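Local coordinates for protein transcription factor TAU 138 KDA subunit (Saccharomyces cerevisiae, PDB 5AIM) that forms the central extended winged-helix domain of a subunit of TFIIIC, the complex that binds intragenic promoters and assembles TFIIIB for RNA polymerase III recruitment, at residues A17-K20 / V21-I25; T53-G56 / D57-M61; R70-P73 / V74-R77. One frame throughout, in Å; residues are numbered along the deposited sequence.

Contact 1. Residues A17-K20 / V21-I25; sequences AILK and VMNTI
Lys20 and Thr24, one turn apart near the C-terminal end of helix 5-24, are joined twice: Lys20 O takes the backbone N-H of Thr24 and also its hydroxyl. OG1 of Thr24 donates to Lys20 O over 2.8 Å, from above the carbonyl plane, while the amide comes from the opposite face. With OG1 anti to the carbonyl carbon (chi1 -60°), the hydroxyl is folded back beside the backbone N, where the oxygen four residues earlier is within range.

Asn23 repeats the scheme with a longer side chain. Its ND2 donates to Leu19 O at 3.1 Å, nearly straight at 166°, and this oxygen lies close to the plane of the amide group. The bond arrives above the carbonyl plane of Leu19, whereas Asn23 N meets the same oxygen from the other face at 2.9 Å. Two consecutive carbonyls of the last full turn therefore each hold two donors. The turn before is plain alpha-helix, Val21 N bonding to Ala17 O and Met22 N to Ile18 O.

Apolar contact within the stretch is slight. CG2 of Ile18 stands 4.4 Å from CG of Met22, whose chain bends at both chi2 and chi3 and carries the sulfur away from this turn. On the solvent side CD of Lys20 comes to 4.0 Å from OG1 of Thr24, the two side chains crossing at a slant.

The side-chain hydrogen bonds of Asn23 and Thr24 occupy the exposed side of this helix, the first of the extended winged-helix domain, which packs on the other two core helices. Ile18 fits against Val54, Val58 and Met61 of helix 52-63; Ala17, Val21 and Met22 meet Met43, Tyr42 and Phe35 of helix 33-43; and Leu82, just past strand 78-81, touches Leu19, Met22 and Asn23.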
loop_
_atom_site.group_PDB
_atom_site.type_symbol
_atom_site.label_atom_id
_atom_site.label_comp_id
_atom_site.label_asym_id
_atom_site.label_seq_id
_atom_site.Cartn_x
_atom_site.Cartn_y
_atom_site.Cartn_z
ATOM N N ALA A 17 -8.520 -3.861 -2.282
ATOM C CA ALA A 17 -8.548 -3.192 -0.974
ATOM C C ALA A 17 -7.403 -2.190 -0.827
ATOM O O ALA A 17 -7.605 -1.049 -0.391
ATOM C CB ALA A 17 -8.494 -4.210 0.148
ATOM N N ILE A 18 -6.194 -2.618 -1.168
ATOM C CA ILE A 18 -5.036 -1.725 -1.106
ATOM C C ILE A 18 -5.290 -0.476 -1.947
ATOM O O ILE A 18 -5.044 0.655 -1.503
ATOM C CB ILE A 18 -3.772 -2.454 -1.599
ATOM C CG1 ILE A 18 -3.370 -3.526 -0.587
ATOM C CG2 ILE A 18 -2.611 -1.494 -1.800
ATOM C CD1 ILE A 18 -2.450 -4.590 -1.158
ATOM N N LEU A 19 -5.790 -0.676 -3.159
ATOM C CA LEU A 19 -6.087 0.460 -4.027
ATOM C C LEU A 19 -7.137 1.421 -3.437
ATOM O O LEU A 19 -6.952 2.661 -3.436
ATOM C CB LEU A 19 -6.544 -0.058 -5.389
ATOM C CG LEU A 19 -6.614 0.956 -6.521
ATOM C CD1 LEU A 19 -5.237 1.492 -6.849
ATOM C CD2 LEU A 19 -7.221 0.308 -7.747
ATOM N N LYS A 20 -8.246 0.862 -2.951
ATOM C CA LYS A 20 -9.299 1.699 -2.358
ATOM C C LYS A 20 -8.803 2.467 -1.124
ATOM O O LYS A 20 -9.098 3.662 -0.946
ATOM C CB LYS A 20 -10.538 0.861 -2.009
ATOM C CG LYS A 20 -11.647 1.610 -1.264
ATOM C CD LYS A 20 -12.191 2.798 -2.039
ATOM C CE LYS A 20 -13.183 2.369 -3.102
ATOM N NZ LYS A 20 -13.576 3.523 -3.956
ATOM N N VAL A 21 -8.048 1.778 -0.274
ATOM C CA VAL A 21 -7.484 2.419 0.908
ATOM C C VAL A 21 -6.520 3.528 0.498
ATOM O O VAL A 21 -6.570 4.626 1.056
ATOM C CB VAL A 21 -6.803 1.391 1.826
ATOM C CG1 VAL A 21 -5.977 2.066 2.901
ATOM C CG2 VAL A 21 -7.850 0.487 2.448
ATOM N N MET A 22 -5.665 3.253 -0.483
ATOM C CA MET A 22 -4.746 4.286 -0.943
ATOM C C MET A 22 -5.489 5.511 -1.451
ATOM O O MET A 22 -5.102 6.642 -1.131
ATOM C CB MET A 22 -3.797 3.745 -2.010
ATOM C CG MET A 22 -2.699 2.858 -1.438
ATOM S SD MET A 22 -1.542 3.736 -0.360
ATOM C CE MET A 22 -0.733 4.819 -1.542
ATOM N N ASN A 23 -6.562 5.316 -2.217
ATOM C CA ASN A 23 -7.359 6.482 -2.602
ATOM C C ASN A 23 -7.958 7.201 -1.397
ATOM O O ASN A 23 -7.933 8.436 -1.314
ATOM C CB ASN A 23 -8.471 6.102 -3.570
ATOM C CG ASN A 23 -8.009 6.122 -5.003
ATOM O OD1 ASN A 23 -8.080 7.149 -5.678
ATOM N ND2 ASN A 23 -7.501 4.997 -5.469
ATOM N N THR A 24 -8.501 6.426 -0.468
ATOM C CA THR A 24 -9.157 7.000 0.707
ATOM C C THR A 24 -8.216 7.856 1.567
ATOM O O THR A 24 -8.593 8.944 2.004
ATOM C CB THR A 24 -9.804 5.894 1.563
ATOM O OG1 THR A 24 -10.772 5.197 0.767
ATOM C CG2 THR A 24 -10.506 6.471 2.776
ATOM N N ILE A 25 -6.995 7.373 1.794
ATOM C CA ILE A 25 -6.078 8.061 2.701
ATOM C C ILE A 25 -5.235 9.170 2.062
ATOM O O ILE A 25 -4.387 9.757 2.733
ATOM C CB ILE A 25 -5.167 7.057 3.441
ATOM C CG1 ILE A 25 -4.200 6.393 2.460
ATOM C CG2 ILE A 25 -6.030 6.043 4.200
ATOM C CD1 ILE A 25 -3.388 5.261 3.055
#

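Contact 2. Residues T53-G56 / D57-M61; sequences TVRG and DVDLM
Arg55 and Asp59, one turn apart on helix 52-63, form an i to i+4 salt bridge that runs through a single carboxylate oxygen. NE of Arg55 donates to OD1 of Asp59 at 2.7 Å with an N-H...O angle of 160°. NH2 of Arg55 adds a weak bond to this same OD1, 3.2 Å long. OD1 lies at the edge of the guanidinium, near its plane, and NE reaches it on the syn side, somewhat out of the carboxylate plane. The two flat groups stand almost perpendicular, 83° apart, which suits an approach through one oxygen and not a paired, two-oxygen bridge.

The torsions explain the reach. CG of Arg55 is anti to the backbone N (chi1 173°) and the chain then bends at chi2, so CD and NE turn along the helix toward the next turn. Beneath the bridge, Asp59 N bonds to Arg55 O at 2.9 Å, flanked by Val58 N to Val54 O and Leu60 N to Gly56 O. CG1 of Val54 and CG2 of Val58 approach to 4.4 Å.

Further out, Tyr36 of helix 33-43 touches Val54 and Arg55, and Leu31 touches Arg55 and Val58. Asp57 turns to helix 5-24, with OD2 in a salt bridge to Arg14 and OD1 hydrogen-bonded to Ser11; OG1 of Thr53 bonds to Asp50, just before helix 52-63. This is the third helix of the winged-helix domain, preceding the wing strands.

Chemically, the two aspartates divide the work: Asp59 pairs within the helix and probably offsets the charge of Arg55 locally, while buried Asp57 has both oxygens satisfied by the neighbouring helix and links helix 52-63 to helix 5-24.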
loop_
_atom_site.group_PDB
_atom_site.type_symbol
_atom_site.label_atom_id
_atom_site.label_comp_id
_atom_site.label_asym_id
_atom_site.label_seq_id
_atom_site.Cartn_x
_atom_site.Cartn_y
_atom_site.Cartn_z
ATOM N N THR A 53 1.070 -11.656 3.896
ATOM C CA THR A 53 0.106 -11.872 2.827
ATOM C C THR A 53 -0.245 -10.557 2.120
ATOM O O THR A 53 -0.196 -10.479 0.897
ATOM C CB THR A 53 -1.168 -12.566 3.363
ATOM O OG1 THR A 53 -0.819 -13.839 3.928
ATOM C CG2 THR A 53 -2.181 -12.786 2.249
ATOM N N VAL A 54 -0.579 -9.517 2.880
ATOM C CA VAL A 54 -0.894 -8.225 2.272
ATOM C C VAL A 54 0.344 -7.588 1.618
ATOM O O VAL A 54 0.258 -7.002 0.525
ATOM C CB VAL A 54 -1.529 -7.264 3.295
ATOM C CG1 VAL A 54 -1.729 -5.870 2.700
ATOM C CG2 VAL A 54 -2.860 -7.826 3.767
ATOM N N ARG A 55 1.496 -7.713 2.274
ATOM C CA ARG A 55 2.736 -7.194 1.710
ATOM C C ARG A 55 3.004 -7.805 0.333
ATOM O O ARG A 55 3.408 -7.100 -0.597
ATOM C CB ARG A 55 3.923 -7.449 2.647
ATOM C CG ARG A 55 5.283 -7.078 2.048
ATOM C CD ARG A 55 5.348 -5.619 1.589
ATOM N NE ARG A 55 6.488 -5.357 0.711
ATOM C CZ ARG A 55 7.628 -4.778 1.081
ATOM N NH1 ARG A 55 7.818 -4.375 2.332
ATOM N NH2 ARG A 55 8.589 -4.595 0.185
ATOM N N GLY A 56 2.784 -9.112 0.204
ATOM C CA GLY A 56 2.911 -9.751 -1.102
ATOM C C GLY A 56 2.137 -9.046 -2.215
ATOM O O GLY A 56 2.639 -8.839 -3.342
ATOM N N ASP A 57 0.906 -8.667 -1.901
ATOM C CA ASP A 57 0.054 -8.018 -2.886
ATOM C C ASP A 57 0.442 -6.558 -3.116
ATOM O O ASP A 57 0.373 -6.060 -4.259
ATOM C CB ASP A 57 -1.410 -8.185 -2.497
ATOM C CG ASP A 57 -1.899 -9.597 -2.760
ATOM O OD1 ASP A 57 -1.596 -10.122 -3.856
ATOM O OD2 ASP A 57 -2.538 -10.206 -1.877
ATOM N N VAL A 58 0.901 -5.882 -2.062
ATOM C CA VAL A 58 1.535 -4.585 -2.275
ATOM C C VAL A 58 2.681 -4.723 -3.292
ATOM O O VAL A 58 2.798 -3.929 -4.243
ATOM C CB VAL A 58 2.069 -3.993 -0.964
ATOM C CG1 VAL A 58 2.948 -2.765 -1.237
ATOM C CG2 VAL A 58 0.909 -3.632 -0.055
ATOM N N ASP A 59 3.514 -5.745 -3.107
ATOM C CA ASP A 59 4.645 -5.959 -4.007
ATOM C C ASP A 59 4.170 -6.218 -5.440
ATOM O O ASP A 59 4.721 -5.654 -6.407
ATOM C CB ASP A 59 5.514 -7.123 -3.530
ATOM C CG ASP A 59 6.337 -6.779 -2.306
ATOM O OD1 ASP A 59 6.473 -5.578 -1.992
ATOM O OD2 ASP A 59 6.857 -7.715 -1.661
ATOM N N LEU A 60 3.156 -7.073 -5.584
ATOM C CA LEU A 60 2.591 -7.293 -6.915
ATOM C C LEU A 60 2.153 -5.975 -7.544
ATOM O O LEU A 60 2.396 -5.729 -8.730
ATOM C CB LEU A 60 1.413 -8.263 -6.879
ATOM C CG LEU A 60 1.724 -9.725 -6.585
ATOM C CD1 LEU A 60 0.450 -10.544 -6.676
ATOM C CD2 LEU A 60 2.775 -10.263 -7.533
ATOM N N MET A 61 1.519 -5.119 -6.749
ATOM C CA MET A 61 1.088 -3.817 -7.263
ATOM C C MET A 61 2.233 -2.864 -7.614
ATOM O O MET A 61 2.158 -2.131 -8.601
ATOM C CB MET A 61 0.131 -3.163 -6.279
ATOM C CG MET A 61 -1.141 -3.954 -6.153
ATOM S SD MET A 61 -2.207 -3.346 -4.857
ATOM C CE MET A 61 -2.900 -1.893 -5.645
#

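Contact 3. Residues R70-P73 / V74-R77; sequences RTEP and VSGR
Glu72 folds its carboxylate back over the very turn that it begins, so that three donors, all from Val74 and Ser75, bind it. OE2 receives Val74 N at 2.9 Å; OE1 receives both Ser75 N, at 2.8 Å, and the hydroxyl OG of Ser75, at 2.7 Å. Both amides arrive from above the carboxylate plane. The hydroxyl meets OE1 on its anti side, from the same face as Ser75 N. A chi1 of -165° sets CG of Glu72 opposite the backbone N, and a bend at chi2 swings the acid over the loop, where it runs alongside Val74.

Ser75 passes the bonding on. Its OG accepts the backbone N of Arg77 in an ST turn, at 3.2 Å and 163°, and takes a weak bond from NE of Arg77 as well. The backbone closes the loop: Gly76 N donates to Glu72 O at 2.7 Å, Glu72 N to Arg77 O at 2.9 Å. Gly76 sits at phi 79°, a conformation that favours glycine. Pro73 starts the bend, and the chain reverses between strands 68-71 and 78-81, a hairpin in the position of the wing of a winged-helix domain.

Outside the loop, Tyr30 touches Glu72 and Ser75 and makes a cation-pi contact with Arg77, whose NH2 also bonds to Glu97 O. Arg70, earlier on strand 68-71, forms a salt bridge with Glu87.

A buried carboxylate with two backbone N-H groups and a hydroxyl around it would be expected to remain ionised. The donors probably stabilise its negative charge, and these bonds probably hold the loop in this shape.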
loop_
_atom_site.group_PDB
_atom_site.type_symbol
_atom_site.label_atom_id
_atom_site.label_comp_id
_atom_site.label_asym_id
_atom_site.label_seq_id
_atom_site.Cartn_x
_atom_site.Cartn_y
_atom_site.Cartn_z
ATOM N N ARG A 70 9.160 4.198 -3.203
ATOM C CA ARG A 70 10.545 4.635 -3.067
ATOM C C ARG A 70 10.935 4.808 -1.614
ATOM O O ARG A 70 10.078 5.013 -0.758
ATOM C CB ARG A 70 10.797 5.925 -3.862
ATOM C CG ARG A 70 10.271 7.204 -3.232
ATOM C CD ARG A 70 10.831 8.424 -3.959
ATOM N NE ARG A 70 10.057 8.746 -5.155
ATOM C CZ ARG A 70 9.469 9.916 -5.391
ATOM N NH1 ARG A 70 9.560 10.919 -4.523
ATOM N NH2 ARG A 70 8.788 10.086 -6.516
ATOM N N THR A 71 12.234 4.713 -1.340
ATOM C CA THR A 71 12.732 4.897 0.010
ATOM C C THR A 71 12.916 6.379 0.279
ATOM O O THR A 71 13.546 7.094 -0.500
ATOM C CB THR A 71 14.064 4.165 0.227
ATOM O OG1 THR A 71 13.887 2.764 -0.013
ATOM C CG2 THR A 71 14.575 4.371 1.655
ATOM N N GLU A 72 12.338 6.836 1.380
ATOM C CA GLU A 72 12.520 8.199 1.836
ATOM C C GLU A 72 13.868 8.250 2.553
ATOM O O GLU A 72 14.036 7.612 3.586
ATOM C CB GLU A 72 11.371 8.577 2.773
ATOM C CG GLU A 72 11.242 10.062 3.027
ATOM C CD GLU A 72 12.337 10.583 3.931
ATOM O OE1 GLU A 72 12.323 10.236 5.128
ATOM O OE2 GLU A 72 13.205 11.333 3.441
ATOM N N PRO A 73 14.836 8.997 1.999
ATOM C CA PRO A 73 16.224 8.839 2.459
ATOM C C PRO A 73 16.513 9.319 3.882
ATOM O O PRO A 73 17.423 8.791 4.527
ATOM C CB PRO A 73 17.024 9.654 1.434
ATOM C CG PRO A 73 16.057 10.656 0.913
ATOM C CD PRO A 73 14.726 9.979 0.906
ATOM N N VAL A 74 15.776 10.306 4.374
ATOM C CA VAL A 74 16.069 10.846 5.697
ATOM C C VAL A 74 15.667 9.845 6.776
ATOM O O VAL A 74 16.436 9.588 7.705
ATOM C CB VAL A 74 15.370 12.206 5.931
ATOM C CG1 VAL A 74 15.525 12.661 7.377
ATOM C CG2 VAL A 74 15.928 13.254 4.983
ATOM N N SER A 75 14.479 9.264 6.630
ATOM C CA SER A 75 13.938 8.337 7.622
ATOM C C SER A 75 14.224 6.874 7.303
ATOM O O SER A 75 14.211 6.029 8.196
ATOM C CB SER A 75 12.422 8.530 7.751
ATOM O OG SER A 75 11.719 8.068 6.603
ATOM N N GLY A 76 14.451 6.569 6.029
ATOM C CA GLY A 76 14.659 5.199 5.601
ATOM C C GLY A 76 13.370 4.398 5.460
ATOM O O GLY A 76 13.417 3.193 5.222
ATOM N N ARG A 77 12.224 5.055 5.606
ATOM C CA ARG A 77 10.938 4.376 5.459
ATOM C C ARG A 77 10.582 4.226 3.991
ATOM O O ARG A 77 11.012 5.026 3.166
ATOM C CB ARG A 77 9.851 5.154 6.190
ATOM C CG ARG A 77 9.954 5.029 7.694
ATOM C CD ARG A 77 8.905 5.855 8.407
ATOM N NE ARG A 77 9.166 7.283 8.259
ATOM C CZ ARG A 77 8.876 8.202 9.175
ATOM N NH1 ARG A 77 8.317 7.854 10.327
ATOM N NH2 ARG A 77 9.152 9.476 8.937
#

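Along the chain the three contacts come in series, contact 1 on helix 5-24, contact 2 on helix 52-63, and contact 3 in the loop joining strands 68-71 and 78-81. Contacts 1 and 2, with centres 14 Å apart, touch directly: CG2 of Ile18 lies 3.6 Å from SD of Met61, and CD1 of Ile18 packs on Val58, so they share the interface between two helices of the winged-helix core. Contact 3 is separate, its centre 21 Å from contact 1 and 19 Å from contact 2, at the far tip of the antiparallel sheet. Contacts 1 and 2 thus lie in the packed helical core, while contact 3 shapes the surface hairpin at the position of the wing.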